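Side-chain contacts in alpha-L-arabinosidase (Xanthomonas axonopodis pv. citri, PDB 6D25), which hydrolyses alpha-L-arabinofuranosyl bonds as a GH51 glycoside hydrolase, probably trimming arabinose from arabinoxylans, including internally di-substituted units: residues N93-G98 against V321-G326; E300-H305 against S360-R365. All coordinates share one frame; numbering follows the deposited sequence.

Contact 1: residues N93-G98 against V321-G326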
ATOM      1  N   ASN A  93       3.124 -20.010 -24.567  1.00 15.71           N
ATOM      2  CA  ASN A  93       3.179 -18.688 -23.886  1.00 15.12           C
ATOM      3  C   ASN A  93       4.567 -18.528 -23.276  1.00 14.82           C
ATOM      4  O   ASN A  93       5.260 -19.538 -23.024  1.00 14.27           O
ATOM      5  CB  ASN A  93       2.072 -18.512 -22.850  1.00 14.95           C
ATOM      6  CG  ASN A  93       2.355 -19.181 -21.527  1.00 15.82           C
ATOM      7  OD1 ASN A  93       3.175 -18.684 -20.727  1.00 15.77           O
ATOM      8  ND2 ASN A  93       1.637 -20.257 -21.241  1.00 14.97           N
ATOM      9  N   ILE A  94       4.954 -17.272 -23.083  1.00 14.83           N
ATOM     10  CA  ILE A  94       6.148 -16.925 -22.329  1.00 15.36           C
ATOM     11  C   ILE A  94       5.754 -15.937 -21.233  1.00 15.23           C
ATOM     12  O   ILE A  94       5.148 -14.884 -21.536  1.00 14.91           O
ATOM     13  CB  ILE A  94       7.236 -16.295 -23.217  1.00 15.64           C
ATOM     14  CG1 ILE A  94       7.629 -17.204 -24.382  1.00 15.88           C
ATOM     15  CG2 ILE A  94       8.447 -15.921 -22.350  1.00 15.49           C
ATOM     16  CD1 ILE A  94       8.567 -16.537 -25.389  1.00 16.31           C
ATOM     17  N   ARG A  95       6.146 -16.254 -20.007  1.00 15.34           N
ATOM     18  CA  ARG A  95       5.993 -15.340 -18.865  1.00 16.10           C
ATOM     19  C   ARG A  95       7.210 -14.418 -18.782  1.00 15.09           C
ATOM     20  O   ARG A  95       8.351 -14.888 -18.857  1.00 15.61           O
ATOM     21  CB  ARG A  95       5.832 -16.101 -17.546  1.00 18.66           C
ATOM     22  CG  ARG A  95       5.627 -15.126 -16.395  1.00 21.24           C
ATOM     23  CD  ARG A  95       5.124 -15.541 -15.015  1.00 26.20           C
ATOM     24  NE  ARG A  95       5.979 -16.432 -14.353  1.00 28.60           N
ATOM     25  CZ  ARG A  95       6.316 -16.431 -13.056  1.00 33.32           C
ATOM     26  NH1 ARG A  95       5.999 -15.463 -12.179  1.00 36.36           N
ATOM     27  NH2 ARG A  95       7.046 -17.453 -12.667  1.00 28.25           N
ATOM     28  N   TRP A  96       6.963 -13.124 -18.656  1.00 14.05           N
ATOM     29  CA  TRP A  96       7.979 -12.093 -18.649  1.00 13.74           C
ATOM     30  C   TRP A  96       7.451 -10.883 -17.879  1.00 13.51           C
ATOM     31  O   TRP A  96       6.250 -10.628 -17.963  1.00 12.81           O
ATOM     32  CB  TRP A  96       8.338 -11.744 -20.106  1.00 14.47           C
ATOM     33  CG  TRP A  96       9.183 -10.531 -20.307  1.00 14.54           C
ATOM     34  CD1 TRP A  96      10.545 -10.504 -20.418  1.00 15.45           C
ATOM     35  CD2 TRP A  96       8.750  -9.174 -20.481  1.00 15.09           C
ATOM     36  NE1 TRP A  96      10.975  -9.224 -20.635  1.00 15.32           N
ATOM     37  CE2 TRP A  96       9.909  -8.391 -20.669  1.00 14.66           C
ATOM     38  CE3 TRP A  96       7.511  -8.534 -20.477  1.00 14.95           C
ATOM     39  CZ2 TRP A  96       9.861  -7.013 -20.833  1.00 15.51           C
ATOM     40  CZ3 TRP A  96       7.453  -7.166 -20.673  1.00 15.16           C
ATOM     41  CH2 TRP A  96       8.616  -6.411 -20.814  1.00 15.23           C
ATOM     42  N   PRO A  97       8.274 -10.111 -17.157  1.00 13.98           N
ATOM     43  CA  PRO A  97       9.735 -10.217 -17.052  1.00 14.18           C
ATOM     44  C   PRO A  97      10.259 -10.864 -15.759  1.00 14.81           C
ATOM     45  O   PRO A  97      11.454 -10.766 -15.437  1.00 14.95           O
ATOM     46  CB  PRO A  97      10.157  -8.747 -17.093  1.00 14.43           C
ATOM     47  CG  PRO A  97       9.066  -8.058 -16.306  1.00 14.31           C
ATOM     48  CD  PRO A  97       7.822  -8.804 -16.718  1.00 14.25           C
ATOM     49  N   GLY A  98       9.415 -11.574 -15.028  1.00 15.14           N
ATOM     50  CA  GLY A  98       9.843 -12.306 -13.859  1.00 14.94           C
ATOM     51  C   GLY A  98       8.691 -13.088 -13.266  1.00 15.23           C
ATOM     52  O   GLY A  98       7.647 -13.139 -13.894  1.00 15.92           O
ATOM     53  N   VAL A 321      -1.871 -22.944 -11.771  1.00 15.47           N
ATOM     54  CA  VAL A 321      -0.890 -22.489 -12.729  1.00 15.39           C
ATOM     55  C   VAL A 321       0.494 -22.795 -12.126  1.00 15.99           C
ATOM     56  O   VAL A 321       0.878 -22.172 -11.134  1.00 16.55           O
ATOM     57  CB  VAL A 321      -1.063 -20.992 -13.008  1.00 15.14           C
ATOM     58  CG1 VAL A 321       0.018 -20.445 -13.902  1.00 15.14           C
ATOM     59  CG2 VAL A 321      -2.449 -20.702 -13.600  1.00 15.91           C
ATOM     60  N   VAL A 322       1.222 -23.761 -12.672  1.00 16.12           N
ATOM     61  CA  VAL A 322       2.490 -24.105 -12.067  1.00 17.09           C
ATOM     62  C   VAL A 322       3.529 -23.217 -12.732  1.00 18.25           C
ATOM     63  O   VAL A 322       4.204 -23.679 -13.657  1.00 19.39           O
ATOM     64  CB  VAL A 322       2.828 -25.592 -12.239  1.00 17.04           C
ATOM     65  CG1 VAL A 322       4.147 -25.978 -11.540  1.00 17.29           C
ATOM     66  CG2 VAL A 322       1.703 -26.456 -11.709  1.00 17.10           C
ATOM     67  N   ASP A 323       3.677 -21.965 -12.302  1.00 18.92           N
ATOM     68  CA  ASP A 323       4.415 -21.105 -13.262  1.00 19.87           C
ATOM     69  C   ASP A 323       5.891 -20.974 -12.883  1.00 17.79           C
ATOM     70  O   ASP A 323       6.588 -20.214 -13.541  1.00 16.35           O
ATOM     71  CB  ASP A 323       3.697 -19.795 -13.553  1.00 23.97           C
ATOM     72  CG  ASP A 323       3.513 -18.990 -12.306  1.00 26.07           C
ATOM     73  OD1 ASP A 323       3.955 -19.508 -11.267  1.00 26.12           O
ATOM     74  OD2 ASP A 323       2.963 -17.874 -12.408  1.00 28.10           O
ATOM     75  N   GLU A 324       6.368 -21.783 -11.931  1.00 16.40           N
ATOM     76  CA  GLU A 324       7.819 -22.080 -11.844  1.00 16.44           C
ATOM     77  C   GLU A 324       7.981 -23.535 -11.423  1.00 15.49           C
ATOM     78  O   GLU A 324       7.461 -23.926 -10.389  1.00 15.30           O
ATOM     79  CB  GLU A 324       8.570 -21.164 -10.856  1.00 17.75           C
ATOM     80  CG  GLU A 324       8.392 -19.694 -11.164  1.00 21.09           C
ATOM     81  CD  GLU A 324       9.025 -18.716 -10.184  1.00 23.49           C
ATOM     82  OE1 GLU A 324       9.823 -19.188  -9.356  1.00 26.61           O
ATOM     83  OE2 GLU A 324       8.678 -17.500 -10.257  1.00 28.75           O
ATOM     84  N   TRP A 325       8.694 -24.301 -12.238  1.00 14.82           N
ATOM     85  CA  TRP A 325       9.134 -25.638 -11.908  1.00 14.60           C
ATOM     86  C   TRP A 325      10.445 -25.929 -12.649  1.00 14.42           C
ATOM     87  O   TRP A 325      10.809 -25.183 -13.552  1.00 13.90           O
ATOM     88  CB  TRP A 325       8.053 -26.673 -12.239  1.00 14.38           C
ATOM     89  CG  TRP A 325       7.773 -26.825 -13.702  1.00 14.02           C
ATOM     90  CD1 TRP A 325       6.942 -26.045 -14.453  1.00 13.95           C
ATOM     91  CD2 TRP A 325       8.302 -27.820 -14.599  1.00 13.81           C
ATOM     92  NE1 TRP A 325       6.947 -26.451 -15.760  1.00 13.70           N
ATOM     93  CE2 TRP A 325       7.742 -27.560 -15.876  1.00 13.81           C
ATOM     94  CE3 TRP A 325       9.198 -28.883 -14.467  1.00 14.03           C
ATOM     95  CZ2 TRP A 325       8.058 -28.332 -16.998  1.00 13.74           C
ATOM     96  CZ3 TRP A 325       9.477 -29.663 -15.566  1.00 14.22           C
ATOM     97  CH2 TRP A 325       8.922 -29.393 -16.819  1.00 13.98           C
ATOM     98  N   GLY A 326      11.088 -27.004 -12.259  1.00 14.61           N
ATOM     99  CA  GLY A 326      12.354 -27.443 -12.847  1.00 14.98           C
ATOM    100  C   GLY A 326      13.467 -27.568 -11.836  1.00 15.25           C
ATOM    101  O   GLY A 326      13.278 -27.346 -10.653  1.00 15.23           O
TER
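Arg95 and Asp323 are the backbone positions nearest each other here, with CA atoms 8.2 Å apart, a gap bridged by the long Arg95 side chain. Strands 93-96 and 319-325 are the second and seventh of the eight parallel strands of a (beta/alpha)8 barrel, so the contact spans the barrel interior instead of pairing neighbours in the sheet. It illustrates how one long cationic side chain can tie together distant barrel strands. Arg95 sets off with CG anti to the backbone N (chi1 -178°) and then bends at chi3, which swings its guanidinium against Asp323 and Glu324 in the region of the seventh strand.

There Asp323 and Glu324 receive it in two different ways. The Asp323 carboxylate lies flat against one face, the two planes only 6° from parallel, with OD2 above the centre of the group at 3.7 Å from Arg95 CZ. Sitting well off the guanidinium plane, Asp323 OD2 pairs with Arg95 NE at a long 3.9 Å, electrostatically and without a hydrogen bond. Weak hydrogen bonds from Tyr151 and His266 also reach this carboxylate. Glu324 instead comes in near the guanidinium edge, making a 2.9 Å salt bridge from its OE2 to Arg95 NH2. Its other oxygen, OE1, is hydrogen-bonded to Tyr268 and to a glycerol, probably from the crystallisation liquor, which may mark a pocket there; in clan GH-A glycosidases the nucleophilic glutamate is carried by the seventh strand. NH2 also makes a weak bond to the backbone O of Asp323, whereas Arg95 NE is buried with no hydrogen-bond partner in the model. In the stronger bond Glu324 OE2 uses its anti lone pair, lying 16° out of the guanidinium plane.

Contact 2: residues E300-H305 against S360-R365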
ATOM      1  N   GLU A 300       2.117 -34.965  -5.379  1.00 19.89           N
ATOM      2  CA  GLU A 300       1.514 -34.775  -4.060  1.00 20.67           C
ATOM      3  C   GLU A 300       1.095 -33.309  -3.868  1.00 19.58           C
ATOM      4  O   GLU A 300       0.005 -33.029  -3.368  1.00 19.12           O
ATOM      5  CB  GLU A 300       2.504 -35.206  -2.971  1.00 22.99           C
ATOM      6  CG  GLU A 300       2.020 -34.917  -1.577  1.00 26.83           C
ATOM      7  CD  GLU A 300       3.019 -35.222  -0.467  1.00 30.66           C
ATOM      8  OE1 GLU A 300       4.064 -35.878  -0.752  1.00 31.64           O
ATOM      9  OE2 GLU A 300       2.721 -34.799   0.679  1.00 33.10           O
ATOM     10  N   LEU A 301       1.975 -32.370  -4.231  1.00 18.43           N
ATOM     11  CA  LEU A 301       1.669 -30.934  -4.087  1.00 18.05           C
ATOM     12  C   LEU A 301       0.434 -30.573  -4.913  1.00 17.75           C
ATOM     13  O   LEU A 301      -0.487 -29.910  -4.393  1.00 17.34           O
ATOM     14  CB  LEU A 301       2.862 -30.098  -4.543  1.00 17.90           C
ATOM     15  CG  LEU A 301       4.148 -30.260  -3.734  1.00 18.30           C
ATOM     16  CD1 LEU A 301       5.238 -29.408  -4.357  1.00 18.20           C
ATOM     17  CD2 LEU A 301       3.970 -29.909  -2.258  1.00 18.70           C
ATOM     18  N   ILE A 302       0.388 -30.974  -6.184  1.00 17.19           N
ATOM     19  CA  ILE A 302      -0.776 -30.654  -7.004  1.00 16.84           C
ATOM     20  C   ILE A 302      -2.049 -31.246  -6.389  1.00 17.27           C
ATOM     21  O   ILE A 302      -3.090 -30.575  -6.318  1.00 15.90           O
ATOM     22  CB  ILE A 302      -0.571 -31.107  -8.453  1.00 16.82           C
ATOM     23  CG1 ILE A 302       0.490 -30.229  -9.123  1.00 16.63           C
ATOM     24  CG2 ILE A 302      -1.880 -31.102  -9.215  1.00 16.98           C
ATOM     25  CD1 ILE A 302       0.961 -30.724 -10.482  1.00 16.70           C
ATOM     26  N   THR A 303      -1.952 -32.502  -5.931  1.00 17.74           N
ATOM     27  CA  THR A 303      -3.098 -33.184  -5.368  1.00 18.65           C
ATOM     28  C   THR A 303      -3.654 -32.378  -4.204  1.00 18.49           C
ATOM     29  O   THR A 303      -4.852 -32.094  -4.136  1.00 18.31           O
ATOM     30  CB  THR A 303      -2.747 -34.633  -4.984  1.00 19.32           C
ATOM     31  OG1 THR A 303      -2.353 -35.262  -6.213  1.00 19.57           O
ATOM     32  CG2 THR A 303      -3.891 -35.375  -4.344  1.00 20.01           C
ATOM     33  N   LYS A 304      -2.786 -32.039  -3.275  1.00 18.53           N
ATOM     34  CA  LYS A 304      -3.217 -31.403  -2.024  1.00 18.71           C
ATOM     35  C   LYS A 304      -3.639 -29.957  -2.269  1.00 17.70           C
ATOM     36  O   LYS A 304      -4.656 -29.532  -1.699  1.00 17.81           O
ATOM     37  CB  LYS A 304      -2.136 -31.534  -0.956  1.00 19.81           C
ATOM     38  CG  LYS A 304      -2.061 -32.943  -0.398  1.00 21.45           C
ATOM     39  CD  LYS A 304      -1.007 -33.176   0.635  1.00 23.65           C
ATOM     40  CE  LYS A 304      -1.062 -34.615   1.114  1.00 25.69           C
ATOM     41  NZ  LYS A 304       0.095 -34.927   1.978  1.00 28.72           N
ATOM     42  N   HIS A 305      -2.891 -29.200  -3.056  1.00 17.03           N
ATOM     43  CA  HIS A 305      -3.349 -27.826  -3.398  1.00 16.76           C
ATOM     44  C   HIS A 305      -4.688 -27.870  -4.146  1.00 16.56           C
ATOM     45  O   HIS A 305      -5.560 -27.045  -3.872  1.00 16.56           O
ATOM     46  CB  HIS A 305      -2.292 -27.069  -4.206  1.00 16.52           C
ATOM     47  CG  HIS A 305      -1.090 -26.646  -3.414  1.00 17.06           C
ATOM     48  ND1 HIS A 305      -1.185 -25.797  -2.311  1.00 17.83           N
ATOM     49  CD2 HIS A 305       0.223 -26.926  -3.581  1.00 16.94           C
ATOM     50  CE1 HIS A 305       0.026 -25.601  -1.824  1.00 17.98           C
ATOM     51  NE2 HIS A 305       0.905 -26.273  -2.586  1.00 17.58           N
ATOM     52  N   SER A 360      -0.381 -33.798 -16.934  1.00 17.92           N
ATOM     53  CA  SER A 360      -1.420 -34.325 -17.810  1.00 18.69           C
ATOM     54  C   SER A 360      -2.422 -35.189 -17.022  1.00 19.59           C
ATOM     55  O   SER A 360      -3.591 -35.331 -17.454  1.00 19.72           O
ATOM     56  CB  SER A 360      -0.800 -35.066 -18.972  1.00 19.80           C
ATOM     57  OG  SER A 360      -0.389 -36.379 -18.617  1.00 21.22           O
ATOM     58  N   GLN A 361      -2.004 -35.754 -15.872  1.00 19.61           N
ATOM     59  CA  GLN A 361      -2.882 -36.532 -15.004  1.00 20.92           C
ATOM     60  C   GLN A 361      -3.816 -35.616 -14.192  1.00 20.70           C
ATOM     61  O   GLN A 361      -4.753 -36.110 -13.544  1.00 19.90           O
ATOM     62  CB  GLN A 361      -2.095 -37.387 -13.999  1.00 23.05           C
ATOM     63  CG  GLN A 361      -1.156 -38.390 -14.605  1.00 25.71           C
ATOM     64  CD  GLN A 361      -1.826 -39.147 -15.731  1.00 28.95           C
ATOM     65  OE1 GLN A 361      -2.746 -39.950 -15.482  1.00 31.03           O
ATOM     66  NE2 GLN A 361      -1.419 -38.830 -16.974  1.00 27.64           N
ATOM     67  N   HIS A 362      -3.538 -34.305 -14.151  1.00 19.81           N
ATOM     68  CA  HIS A 362      -4.311 -33.348 -13.348  1.00 19.99           C
ATOM     69  C   HIS A 362      -4.884 -32.280 -14.265  1.00 20.05           C
ATOM     70  O   HIS A 362      -5.064 -31.128 -13.835  1.00 19.34           O
ATOM     71  CB  HIS A 362      -3.409 -32.730 -12.261  1.00 19.76           C
ATOM     72  CG  HIS A 362      -3.000 -33.720 -11.221  1.00 20.48           C
ATOM     73  ND1 HIS A 362      -3.811 -33.998 -10.147  1.00 21.33           N
ATOM     74  CD2 HIS A 362      -1.888 -34.474 -11.092  1.00 20.60           C
ATOM     75  CE1 HIS A 362      -3.234 -34.928  -9.390  1.00 22.94           C
ATOM     76  NE2 HIS A 362      -2.032 -35.239  -9.946  1.00 21.97           N
ATOM     77  N   ALA A 363      -5.238 -32.677 -15.491  1.00 20.22           N
ATOM     78  CA  ALA A 363      -5.474 -31.701 -16.577  1.00 20.58           C
ATOM     79  C   ALA A 363      -6.757 -30.897 -16.346  1.00 20.78           C
ATOM     80  O   ALA A 363      -6.905 -29.851 -16.955  1.00 19.81           O
ATOM     81  CB  ALA A 363      -5.549 -32.426 -17.906  1.00 21.66           C
ATOM     82  N   GLU A 364      -7.695 -31.379 -15.541  1.00 21.92           N
ATOM     83  CA  GLU A 364      -8.912 -30.553 -15.319  1.00 24.89           C
ATOM     84  C   GLU A 364      -8.590 -29.295 -14.496  1.00 23.61           C
ATOM     85  O   GLU A 364      -9.197 -28.237 -14.738  1.00 25.55           O
ATOM     86  CB  GLU A 364     -10.090 -31.303 -14.695  1.00 29.30           C
ATOM     87  CG  GLU A 364      -9.706 -32.318 -13.653  1.00 35.55           C
ATOM     88  CD  GLU A 364      -9.080 -33.592 -14.235  1.00 41.35           C
ATOM     89  OE1 GLU A 364      -7.828 -33.839 -13.946  1.00 40.13           O
ATOM     90  OE2 GLU A 364      -9.820 -34.306 -15.032  1.00 47.01           O
ATOM     91  N   ARG A 365      -7.617 -29.388 -13.601  1.00 20.25           N
ATOM     92  CA  ARG A 365      -7.317 -28.245 -12.714  1.00 19.14           C
ATOM     93  C   ARG A 365      -6.037 -27.543 -13.161  1.00 17.99           C
ATOM     94  O   ARG A 365      -5.986 -26.317 -13.165  1.00 16.11           O
ATOM     95  CB  ARG A 365      -7.205 -28.735 -11.276  1.00 19.10           C
ATOM     96  CG  ARG A 365      -6.783 -27.648 -10.286  1.00 19.20           C
ATOM     97  CD  ARG A 365      -7.793 -26.533 -10.034  1.00 18.83           C
ATOM     98  NE  ARG A 365      -8.881 -26.975  -9.179  1.00 19.09           N
ATOM     99  CZ  ARG A 365      -9.850 -26.167  -8.746  1.00 19.41           C
ATOM    100  NH1 ARG A 365      -9.837 -24.887  -9.110  1.00 18.06           N
ATOM    101  NH2 ARG A 365     -10.806 -26.638  -7.936  1.00 19.70           N
TER
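Thr303 OG1 is approached by two groups: it is hydrogen-bonded to the backbone O of Asp299, one turn earlier in the same helix, and lies 3.3 Å from His362 CE1. The first bond ties the hydroxyl to its own helix; the second approach brings it obliquely to the imidazole of the facing segment. In the (beta/alpha)8 barrel, helix 285-312 follows the sixth strand, and residues 362-365 link helix 346-361 to the eighth, so the contact is a worked example of a connecting loop packed against an outer helix.

His362 carries the loop's side of it. Its ring is turned so that one face receives a methyl group of Ile302: CG2 stands 3.7 Å from the ring centroid and 20° off the normal, a CH-pi contact displaced toward CG, which it meets at 3.5 Å. Ile302 can present this branch because CG2 is anti to its backbone N and beside the carbonyl carbon, while on the barrel side the residue packs against Met265 of strand 262-269.

The ring is also held by a polar grip, since His362 NE2 is hydrogen-bonded to the Asp299 carboxylate. Asp299 therefore serves both sides of the contact, its carbonyl taking Thr303 and its side chain fixing the rotation of the imidazole, and the carboxylate would probably favour a proton on NE2. Farther along the loop Arg365 forms salt bridges with Asp310, near the end of helix 285-312, and Asp313 just beyond it. The loop itself is pinched by a backbone bond of 3.1 Å from Arg365 N to His362 O.

Both contacts belong to the same barrel. The chain runs from helix 285-312 through strand 319-325 to helix 346-361 and, with strand 93-96 earlier in the chain, their segments alternate in sequence. Their centres are about 17 Å apart and their nearest atoms about 5 Å, without touching. Contact 1 lies in the buried interior, near the centre of the chain, and works by charge: a guanidinium set among carboxylates. Contact 2 lies in the outer layer, partly exposed, where methyl-on-ring packing does the work and the polar grip comes from a residue just before its helical segment. Strand 262-269 neighbours both, through His266 in one and Met265 in the other.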